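Local atomic coordinates of fructose-1,6-bisphosphatase (Pyrococcus furiosus, PDB entry 1XI6), a protein that hydrolyses the 1-phosphate of fructose 1,6-bisphosphate to give fructose 6-phosphate, a magnesium-dependent reaction, and is weakly active on inositol 1-phosphate. Residues F13-A18 with F132-P137. Numbering follows the deposited sequence.
Sequences FWREVA and FFEGIP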
loop_
_atom_site.group_PDB
_atom_site.type_symbol
_atom_site.label_atom_id
_atom_site.label_comp_id
_atom_site.label_asym_id
_atom_site.label_seq_id
_atom_site.Cartn_x
_atom_site.Cartn_y
_atom_site.Cartn_z
ATOM N N PHE A 13 15.914 10.356 8.421
ATOM C CA PHE A 13 16.628 9.112 8.158
ATOM C C PHE A 13 15.820 8.187 7.248
ATOM O O PHE A 13 16.355 7.679 6.259
ATOM C CB PHE A 13 17.021 8.396 9.462
ATOM C CG PHE A 13 17.669 7.050 9.248
ATOM C CD1 PHE A 13 16.944 5.871 9.455
ATOM C CD2 PHE A 13 18.991 6.956 8.828
ATOM C CE1 PHE A 13 17.534 4.611 9.254
ATOM C CE2 PHE A 13 19.592 5.708 8.619
ATOM C CZ PHE A 13 18.859 4.529 8.835
ATOM N N TRP A 14 14.546 7.981 7.579
ATOM C CA TRP A 14 13.704 7.049 6.826
ATOM C C TRP A 14 13.354 7.560 5.438
ATOM O O TRP A 14 13.341 6.782 4.480
ATOM C CB TRP A 14 12.448 6.669 7.611
ATOM C CG TRP A 14 12.777 5.841 8.803
ATOM C CD1 TRP A 14 12.680 6.217 10.114
ATOM C CD2 TRP A 14 13.294 4.502 8.803
ATOM N NE1 TRP A 14 13.093 5.190 10.930
ATOM C CE2 TRP A 14 13.478 4.128 10.155
ATOM C CE3 TRP A 14 13.615 3.580 7.791
ATOM C CZ2 TRP A 14 13.972 2.868 10.528
ATOM C CZ3 TRP A 14 14.110 2.321 8.159
ATOM C CH2 TRP A 14 14.283 1.980 9.519
ATOM N N ARG A 15 13.088 8.862 5.332
ATOM C CA ARG A 15 12.887 9.500 4.039
ATOM C C ARG A 15 14.077 9.177 3.121
ATOM O O ARG A 15 13.875 8.736 1.993
ATOM C CB ARG A 15 12.672 11.010 4.194
ATOM C CG ARG A 15 12.203 11.712 2.924
ATOM C CD ARG A 15 11.898 13.203 3.127
ATOM N NE ARG A 15 10.677 13.417 3.911
ATOM C CZ ARG A 15 10.637 13.819 5.184
ATOM N NH1 ARG A 15 11.753 14.078 5.865
ATOM N NH2 ARG A 15 9.465 13.968 5.785
ATOM N N GLU A 16 15.300 9.357 3.626
ATOM C CA GLU A 16 16.519 9.166 2.836
ATOM C C GLU A 16 16.658 7.729 2.318
ATOM O O GLU A 16 17.083 7.510 1.174
ATOM C CB GLU A 16 17.762 9.591 3.633
ATOM N N VAL A 17 16.286 6.768 3.161
ATOM C CA VAL A 17 16.340 5.342 2.823
ATOM C C VAL A 17 15.336 5.022 1.704
ATOM O O VAL A 17 15.663 4.301 0.744
ATOM C CB VAL A 17 16.130 4.453 4.098
ATOM C CG1 VAL A 17 15.628 3.053 3.762
ATOM C CG2 VAL A 17 17.423 4.366 4.894
ATOM N N ALA A 18 14.131 5.576 1.839
ATOM C CA ALA A 18 13.074 5.442 0.838
ATOM C C ALA A 18 13.504 5.997 -0.530
ATOM O O ALA A 18 13.361 5.318 -1.545
ATOM C CB ALA A 18 11.795 6.108 1.324
ATOM N N PHE A 132 5.258 10.724 -4.933
ATOM C CA PHE A 132 5.839 10.333 -3.663
ATOM C C PHE A 132 4.863 10.620 -2.539
ATOM O O PHE A 132 4.741 11.745 -2.095
ATOM C CB PHE A 132 7.175 11.050 -3.466
ATOM C CG PHE A 132 7.923 10.637 -2.232
ATOM C CD1 PHE A 132 8.106 9.297 -1.916
ATOM C CD2 PHE A 132 8.465 11.601 -1.390
ATOM C CE1 PHE A 132 8.800 8.924 -0.773
ATOM C CE2 PHE A 132 9.164 11.243 -0.247
ATOM C CZ PHE A 132 9.334 9.905 0.063
ATOM N N PHE A 133 4.154 9.587 -2.105
ATOM C CA PHE A 133 3.177 9.713 -1.031
ATOM C C PHE A 133 3.830 9.452 0.317
ATOM O O PHE A 133 4.571 8.483 0.486
ATOM C CB PHE A 133 2.021 8.727 -1.202
ATOM C CG PHE A 133 1.210 8.929 -2.443
ATOM C CD1 PHE A 133 1.522 8.238 -3.616
ATOM C CD2 PHE A 133 0.106 9.786 -2.438
ATOM C CE1 PHE A 133 0.762 8.415 -4.771
ATOM C CE2 PHE A 133 -0.664 9.969 -3.583
ATOM C CZ PHE A 133 -0.339 9.286 -4.754
ATOM N N GLU A 134 3.537 10.320 1.276
ATOM C CA GLU A 134 4.060 10.178 2.627
ATOM C C GLU A 134 2.955 10.157 3.662
ATOM O O GLU A 134 2.023 10.944 3.601
ATOM C CB GLU A 134 5.059 11.279 2.934
ATOM C CG GLU A 134 6.447 10.967 2.443
ATOM C CD GLU A 134 7.388 12.134 2.625
ATOM O OE1 GLU A 134 7.192 13.168 1.947
ATOM O OE2 GLU A 134 8.329 12.025 3.442
ATOM N N GLY A 135 3.065 9.234 4.606
ATOM C CA GLY A 135 2.135 9.142 5.726
ATOM C C GLY A 135 2.930 9.283 7.000
ATOM O O GLY A 135 3.686 8.378 7.365
ATOM N N ILE A 136 2.764 10.428 7.662
ATOM C CA ILE A 136 3.570 10.801 8.826
ATOM C C ILE A 136 2.650 11.129 10.016
ATOM O O ILE A 136 2.113 12.251 10.107
ATOM C CB ILE A 136 4.511 11.996 8.492
ATOM C CG1 ILE A 136 5.322 11.711 7.213
ATOM C CG2 ILE A 136 5.412 12.318 9.683
ATOM C CD1 ILE A 136 6.007 12.924 6.583
ATOM N N PRO A 137 2.434 10.144 10.922
ATOM C CA PRO A 137 1.642 10.376 12.141
ATOM C C PRO A 137 2.043 11.652 12.886
ATOM O O PRO A 137 3.244 11.905 13.089
ATOM C CB PRO A 137 1.919 9.117 12.966
ATOM C CG PRO A 137 2.022 8.066 11.915
ATOM C CD PRO A 137 2.880 8.738 10.855
#
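A salt bridge between Arg-15 and Glu-134 ties the N-terminal helix 11-28 to strand 131-136 of the large mixed sheet in this inositol monophosphatase-superfamily fold, where layers of helices and sheets alternate. The two elements run nearly antiparallel, their local axes 11.7 Å apart at an angle of 154°, so long side chains do the bridging. Arg-15 leaves the helix with CG anti to its backbone N (chi1 -169°) and bends at chi3, which brings the edge of its guanidinium to the carboxylate. Glu-134 is buried and extends beyond CG to meet it, the two side chains crossing at about a right angle and their flat ends nearly perpendicular.

Across the contact both bonds go to one carboxylate oxygen: Arg-15 NE donates to Glu-134 OE2 at 2.8 Å, on the syn lone pair, bent (N-H...O 141°) with OE2 tilted out of the guanidinium plane, and Arg-15 NH2 adds a weak bond to the same oxygen at 3.2 Å. Tyr-121 of the adjacent strand 118-126 also hydrogen-bonds OE2, so the tyrosine and arginine together hold this oxygen of the buried Glu-134, and their polar contacts would be expected to favour the ionised carboxylate.

Nonpolar groups line the bridge. The ring of Phe-132 presents its edge to the arginine stem, with Arg-15 CG 4.4 Å from Phe-132 CE2, and also touches Ile-22 of the same helix and Ile-123 of the next strand; Ala-18 packs on Ile-123 as well. On the other side of Glu-134 along the strand, Ile-136 CD1 lies near the guanidinium plane, 3.7 Å from Arg-15 NH2.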